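Local coordinates for endoglucanase E-5 (Thermobifida fusca, PDB 2CKS), which hydrolyses internal beta-1,4-glucosidic linkages in cellulose, lichenin and cereal beta-D-glucans, here represented by its family 5 catalytic domain, at residues 46-51 / 58-63; 84-89 / 96-101. All coordinates share one frame; numbering follows the deposited sequence.

Contact 1: residues 46-51 / 58-63; sequences SSLDAL and DIIRLS. With ZN (zinc ion), chain D.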
loop_
_atom_site.group_PDB
_atom_site.type_symbol
_atom_site.label_atom_id
_atom_site.label_comp_id
_atom_site.label_asym_id
_atom_site.label_seq_id
_atom_site.Cartn_x
_atom_site.Cartn_y
_atom_site.Cartn_z
ATOM N N SER A 46 -7.607 16.682 -10.984
ATOM C CA SER A 46 -7.410 17.665 -9.928
ATOM C C SER A 46 -6.897 17.073 -8.602
ATOM O O SER A 46 -5.951 17.596 -8.009
ATOM C CB SER A 46 -8.701 18.438 -9.689
ATOM O OG SER A 46 -8.465 19.521 -8.826
ATOM N N SER A 47 -7.517 15.997 -8.130
ATOM C CA SER A 47 -7.135 15.433 -6.831
ATOM C C SER A 47 -5.767 14.775 -6.870
ATOM O O SER A 47 -5.025 14.817 -5.886
ATOM C CB SER A 47 -8.179 14.439 -6.311
ATOM O OG SER A 47 -8.125 13.210 -7.006
ATOM N N LEU A 48 -5.427 14.166 -8.002
ATOM C CA LEU A 48 -4.126 13.511 -8.152
ATOM C C LEU A 48 -3.013 14.539 -8.368
ATOM O O LEU A 48 -1.909 14.376 -7.851
ATOM C CB LEU A 48 -4.157 12.465 -9.274
ATOM C CG LEU A 48 -5.090 11.281 -8.984
ATOM C CD1 LEU A 48 -5.088 10.310 -10.136
ATOM C CD2 LEU A 48 -4.727 10.567 -7.692
ATOM N N ASP A 49 -3.300 15.629 -9.082
ATOM C CA ASP A 49 -2.337 16.715 -9.185
ATOM C C ASP A 49 -2.033 17.263 -7.798
ATOM O O ASP A 49 -0.893 17.527 -7.474
ATOM C CB ASP A 49 -2.861 17.858 -10.055
ATOM C CG ASP A 49 -2.845 17.540 -11.535
ATOM O OD1 ASP A 49 -3.243 18.440 -12.318
ATOM O OD2 ASP A 49 -2.463 16.454 -12.005
ATOM N N ALA A 50 -3.059 17.423 -6.970
ATOM C CA ALA A 50 -2.864 17.926 -5.617
ATOM C C ALA A 50 -1.967 16.980 -4.818
ATOM O O ALA A 50 -1.031 17.412 -4.148
ATOM C CB ALA A 50 -4.201 18.086 -4.934
ATOM N N LEU A 51 -2.242 15.683 -4.902
ATOM C CA LEU A 51 -1.463 14.707 -4.162
ATOM C C LEU A 51 0.020 14.771 -4.542
ATOM O O LEU A 51 0.889 14.688 -3.674
ATOM C CB LEU A 51 -2.015 13.299 -4.405
ATOM C CG LEU A 51 -1.293 12.147 -3.704
ATOM C CD1 LEU A 51 -1.351 12.329 -2.199
ATOM C CD2 LEU A 51 -1.898 10.814 -4.135
ATOM N N ASP A 58 5.326 10.749 -2.558
ATOM C CA ASP A 58 6.231 9.976 -3.414
ATOM C C ASP A 58 5.532 8.860 -4.182
ATOM O O ASP A 58 6.010 8.406 -5.218
ATOM C CB ASP A 58 7.301 9.292 -2.567
ATOM C CG ASP A 58 8.168 10.255 -1.819
ATOM O OD1 ASP A 58 8.690 11.186 -2.468
ATOM O OD2 ASP A 58 8.391 10.158 -0.585
ATOM N N ILE A 59 4.410 8.401 -3.639
ATOM C CA ILE A 59 3.830 7.126 -4.030
ATOM C C ILE A 59 2.327 7.135 -3.749
ATOM O O ILE A 59 1.855 7.788 -2.805
ATOM C CB ILE A 59 4.577 6.002 -3.252
ATOM C CG1 ILE A 59 4.156 4.599 -3.684
ATOM C CG2 ILE A 59 4.411 6.155 -1.756
ATOM C CD1 ILE A 59 5.190 3.543 -3.292
ATOM N N ILE A 60 1.589 6.431 -4.594
ATOM C CA ILE A 60 0.156 6.226 -4.428
ATOM C C ILE A 60 -0.106 4.732 -4.526
ATOM O O ILE A 60 0.409 4.052 -5.415
ATOM C CB ILE A 60 -0.673 7.010 -5.485
ATOM C CG1 ILE A 60 -2.178 6.853 -5.210
ATOM C CG2 ILE A 60 -0.349 6.581 -6.901
ATOM C CD1 ILE A 60 -3.049 7.773 -5.998
ATOM N N ARG A 61 -0.899 4.228 -3.599
ATOM C CA ARG A 61 -1.353 2.854 -3.646
ATOM C C ARG A 61 -2.772 2.836 -4.195
ATOM O O ARG A 61 -3.664 3.510 -3.669
ATOM C CB ARG A 61 -1.293 2.270 -2.252
ATOM C CG ARG A 61 -1.874 0.887 -2.083
ATOM C CD ARG A 61 -1.820 0.563 -0.644
ATOM N NE ARG A 61 -2.123 -0.788 -0.224
ATOM C CZ ARG A 61 -3.093 -1.104 0.631
ATOM N NH1 ARG A 61 -3.972 -0.212 1.074
ATOM N NH2 ARG A 61 -3.200 -2.347 1.031
ATOM N N LEU A 62 -2.963 2.078 -5.273
ATOM C CA LEU A 62 -4.254 1.940 -5.926
ATOM C C LEU A 62 -4.960 0.692 -5.407
ATOM O O LEU A 62 -4.603 -0.430 -5.765
ATOM C CB LEU A 62 -4.051 1.855 -7.440
ATOM C CG LEU A 62 -3.265 3.010 -8.065
ATOM C CD1 LEU A 62 -2.982 2.720 -9.534
ATOM C CD2 LEU A 62 -3.998 4.324 -7.910
ATOM N N SER A 63 -5.954 0.884 -4.545
ATOM C CA SER A 63 -6.577 -0.212 -3.831
ATOM C C SER A 63 -7.792 -0.701 -4.592
ATOM O O SER A 63 -8.791 0.004 -4.706
ATOM C CB SER A 63 -6.962 0.211 -2.413
ATOM O OG SER A 63 -5.793 0.486 -1.651
HETATM ZN ZN ZN D . -3.565 17.968 -14.208
#

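Contact 2: residues 84-89 / 96-101; sequences QLIDMA and VIVDWH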
loop_
_atom_site.group_PDB
_atom_site.type_symbol
_atom_site.label_atom_id
_atom_site.label_comp_id
_atom_site.label_asym_id
_atom_site.label_seq_id
_atom_site.Cartn_x
_atom_site.Cartn_y
_atom_site.Cartn_z
ATOM N N GLN A 84 -5.480 2.971 -16.468
ATOM C CA GLN A 84 -5.600 4.413 -16.552
ATOM C C GLN A 84 -4.977 5.089 -15.339
ATOM O O GLN A 84 -4.255 6.062 -15.484
ATOM C CB GLN A 84 -7.064 4.805 -16.681
ATOM C CG GLN A 84 -7.301 6.266 -16.927
ATOM C CD GLN A 84 -8.762 6.524 -17.182
ATOM O OE1 GLN A 84 -9.604 6.201 -16.344
ATOM N NE2 GLN A 84 -9.079 7.051 -18.360
ATOM N N LEU A 85 -5.226 4.550 -14.146
ATOM C CA LEU A 85 -4.699 5.156 -12.931
ATOM C C LEU A 85 -3.182 4.982 -12.826
ATOM O O LEU A 85 -2.493 5.857 -12.337
ATOM C CB LEU A 85 -5.396 4.593 -11.697
ATOM C CG LEU A 85 -6.854 5.043 -11.498
ATOM C CD1 LEU A 85 -7.532 4.131 -10.477
ATOM C CD2 LEU A 85 -6.926 6.490 -11.067
ATOM N N ILE A 86 -2.657 3.855 -13.291
ATOM C CA ILE A 86 -1.210 3.648 -13.297
ATOM C C ILE A 86 -0.541 4.682 -14.193
ATOM O O ILE A 86 0.474 5.260 -13.824
ATOM C CB ILE A 86 -0.856 2.215 -13.756
ATOM C CG1 ILE A 86 -1.244 1.207 -12.671
ATOM C CG2 ILE A 86 0.650 2.073 -14.053
ATOM C CD1 ILE A 86 -1.359 -0.203 -13.185
ATOM N N ASP A 87 -1.106 4.902 -15.375
ATOM C CA ASP A 87 -0.585 5.909 -16.296
ATOM C C ASP A 87 -0.708 7.319 -15.720
ATOM O O ASP A 87 0.207 8.115 -15.848
ATOM C CB ASP A 87 -1.300 5.840 -17.648
ATOM C CG ASP A 87 -0.954 4.591 -18.429
ATOM O OD1 ASP A 87 0.048 3.926 -18.080
ATOM O OD2 ASP A 87 -1.636 4.191 -19.406
ATOM N N MET A 88 -1.827 7.617 -15.067
ATOM C CA MET A 88 -2.034 8.939 -14.487
ATOM C C MET A 88 -1.016 9.209 -13.389
ATOM O O MET A 88 -0.436 10.285 -13.319
ATOM C CB MET A 88 -3.450 9.070 -13.922
ATOM C CG MET A 88 -4.501 9.233 -14.970
ATOM S SD MET A 88 -6.142 9.404 -14.272
ATOM C CE MET A 88 -6.134 11.147 -13.787
ATOM N N ALA A 89 -0.784 8.222 -12.537
ATOM C CA ALA A 89 0.183 8.383 -11.458
ATOM C C ALA A 89 1.573 8.613 -12.026
ATOM O O ALA A 89 2.312 9.467 -11.557
ATOM C CB ALA A 89 0.177 7.192 -10.573
ATOM N N VAL A 96 3.800 3.841 -7.918
ATOM C CA VAL A 96 2.463 3.283 -7.820
ATOM C C VAL A 96 2.535 1.895 -7.239
ATOM O O VAL A 96 3.338 1.082 -7.698
ATOM C CB VAL A 96 1.802 3.164 -9.187
ATOM C CG1 VAL A 96 0.373 2.638 -9.031
ATOM C CG2 VAL A 96 1.789 4.488 -9.864
ATOM N N ILE A 97 1.710 1.624 -6.233
ATOM C CA ILE A 97 1.508 0.264 -5.761
ATOM C C ILE A 97 0.182 -0.229 -6.297
ATOM O O ILE A 97 -0.848 0.392 -6.062
ATOM C CB ILE A 97 1.480 0.203 -4.237
ATOM C CG1 ILE A 97 2.789 0.739 -3.674
ATOM C CG2 ILE A 97 1.195 -1.231 -3.777
ATOM C CD1 ILE A 97 2.812 0.849 -2.175
ATOM N N VAL A 98 0.210 -1.347 -7.016
ATOM C CA VAL A 98 -1.002 -1.981 -7.503
ATOM C C VAL A 98 -1.440 -2.968 -6.437
ATOM O O VAL A 98 -0.774 -3.982 -6.212
ATOM C CB VAL A 98 -0.751 -2.691 -8.827
ATOM C CG1 VAL A 98 -2.015 -3.402 -9.321
ATOM C CG2 VAL A 98 -0.231 -1.684 -9.860
ATOM N N ASP A 99 -2.542 -2.645 -5.770
ATOM C CA ASP A 99 -2.996 -3.369 -4.590
ATOM C C ASP A 99 -4.189 -4.270 -4.913
ATOM O O ASP A 99 -5.309 -3.816 -5.118
ATOM C CB ASP A 99 -3.321 -2.382 -3.470
ATOM C CG ASP A 99 -4.127 -2.994 -2.350
ATOM O OD1 ASP A 99 -4.879 -2.236 -1.704
ATOM O OD2 ASP A 99 -4.066 -4.201 -2.029
ATOM N N TRP A 100 -3.897 -5.561 -4.975
ATOM C CA TRP A 100 -4.892 -6.625 -5.058
ATOM C C TRP A 100 -5.526 -6.765 -3.681
ATOM O O TRP A 100 -5.016 -7.461 -2.806
ATOM C CB TRP A 100 -4.172 -7.897 -5.510
ATOM C CG TRP A 100 -5.069 -9.036 -5.827
ATOM C CD1 TRP A 100 -5.270 -10.154 -5.080
ATOM C CD2 TRP A 100 -5.882 -9.177 -6.988
ATOM N NE1 TRP A 100 -6.154 -10.997 -5.712
ATOM C CE2 TRP A 100 -6.552 -10.410 -6.884
ATOM C CE3 TRP A 100 -6.114 -8.383 -8.116
ATOM C CZ2 TRP A 100 -7.437 -10.855 -7.858
ATOM C CZ3 TRP A 100 -6.980 -8.824 -9.077
ATOM C CH2 TRP A 100 -7.635 -10.050 -8.951
ATOM N N HIS A 101 -6.640 -6.067 -3.484
ATOM C CA HIS A 101 -7.124 -5.741 -2.151
ATOM C C HIS A 101 -8.078 -6.787 -1.605
ATOM O O HIS A 101 -9.272 -6.541 -1.422
ATOM C CB HIS A 101 -7.749 -4.343 -2.127
ATOM C CG HIS A 101 -7.853 -3.754 -0.763
ATOM N ND1 HIS A 101 -6.838 -3.017 -0.190
ATOM C CD2 HIS A 101 -8.859 -3.785 0.146
ATOM C CE1 HIS A 101 -7.217 -2.618 1.012
ATOM N NE2 HIS A 101 -8.441 -3.064 1.238
#

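Contact 1: residues 46-51 / 58-63
L48 and L51 of helix 45-54 pack against I60 of strand 59-65, a buried, wholly apolar contact between an outer helix and the wall of the TIM barrel. The helix lies in the chain between barrel strands 29-32 and 59-65. L51 points at the strand, while L48, one turn earlier, leaves the helix to one side and reaches I60 with its CD2 branch. I60 points toward the helix. A chi1 of -176° swings its CG1 away from the backbone N, and CD1 prolongs that line toward the two leucines. L51 is extended in the same sense (chi1 179°) and comes in obliquely, its CD2 lying 4.1 Å from I60 CG1. L48 instead crosses I60 at about a right angle.

R61, next to I60 on the strand, turns into the barrel and forms salt bridges with E135 and with E231, the probable nucleophile. D49, on another side of the helix, binds a zinc ion through OD1 at 2.0 Å, together with D45, while its OD2 pairs with R92. The closest approaches both fall on I60 CD1, which lies 3.7 Å from L48 CD2 and equally 3.7 Å from L51 CD2.

Contact 2: residues 84-89 / 96-101
I86 and A89 of helix 75-90 meet V96 and V98 of strand 95-101, joining the helix of a right-handed beta-alpha-beta crossover to its second strand on the outside of the TIM barrel. The axes of segments 84-89 and 96-101 run nearly antiparallel (165°) and approach to 9.4 Å. From CB, which stands back from the strand, I86 divides into CG2, which makes no close contact with it, and CG1, which descends toward it. CG1 sits beside the backbone N, anti to the carbonyl carbon (chi1 -71°), and lies 4.2 Å from V96 CG1 and 4.2 Å from V98 CG2. The terminal CD1 goes further and rests 3.8 Å from V98 CG2, the isoleucine and valine crossing at about a right angle.

One turn later A89 CB faces V96 CG2; the modelled 3.2 Å is shorter than usual for two carbons, so its exact value is doubtful. Further along the strand, H101 ND1 donates to the syn side of D99 OD1 at 2.6 Å, close to the ring plane; S63 OG also bonds that oxygen.

Around this interface V132 of the next barrel strand and H126 of helix 112-126 touch I86, F118 of that helix touches V98, and L62 of strand 59-65 packs on V96, so the contact lies wedged between both adjoining strands and the following helix.

The centres of contacts 1 and 2 are about 9 Å apart, and they follow in series along the chain: helix 45-54, strand 59-65, helix 75-90, strand 95-101. Their strands are parallel neighbours in the eight-stranded barrel, where L62 N probably hydrogen-bonds to I97 O at 2.8 Å. The two helices pack on the outside, and helix 75-90 bridges both contacts, since A89 also touches I60 and L85 touches L62. The two contacts thus adjoin in the apolar layer between the barrel strands and the outer helices. The same strands carry R61, D99 and H101 on the inner side, where R61 pairs with E231, the probable nucleophile.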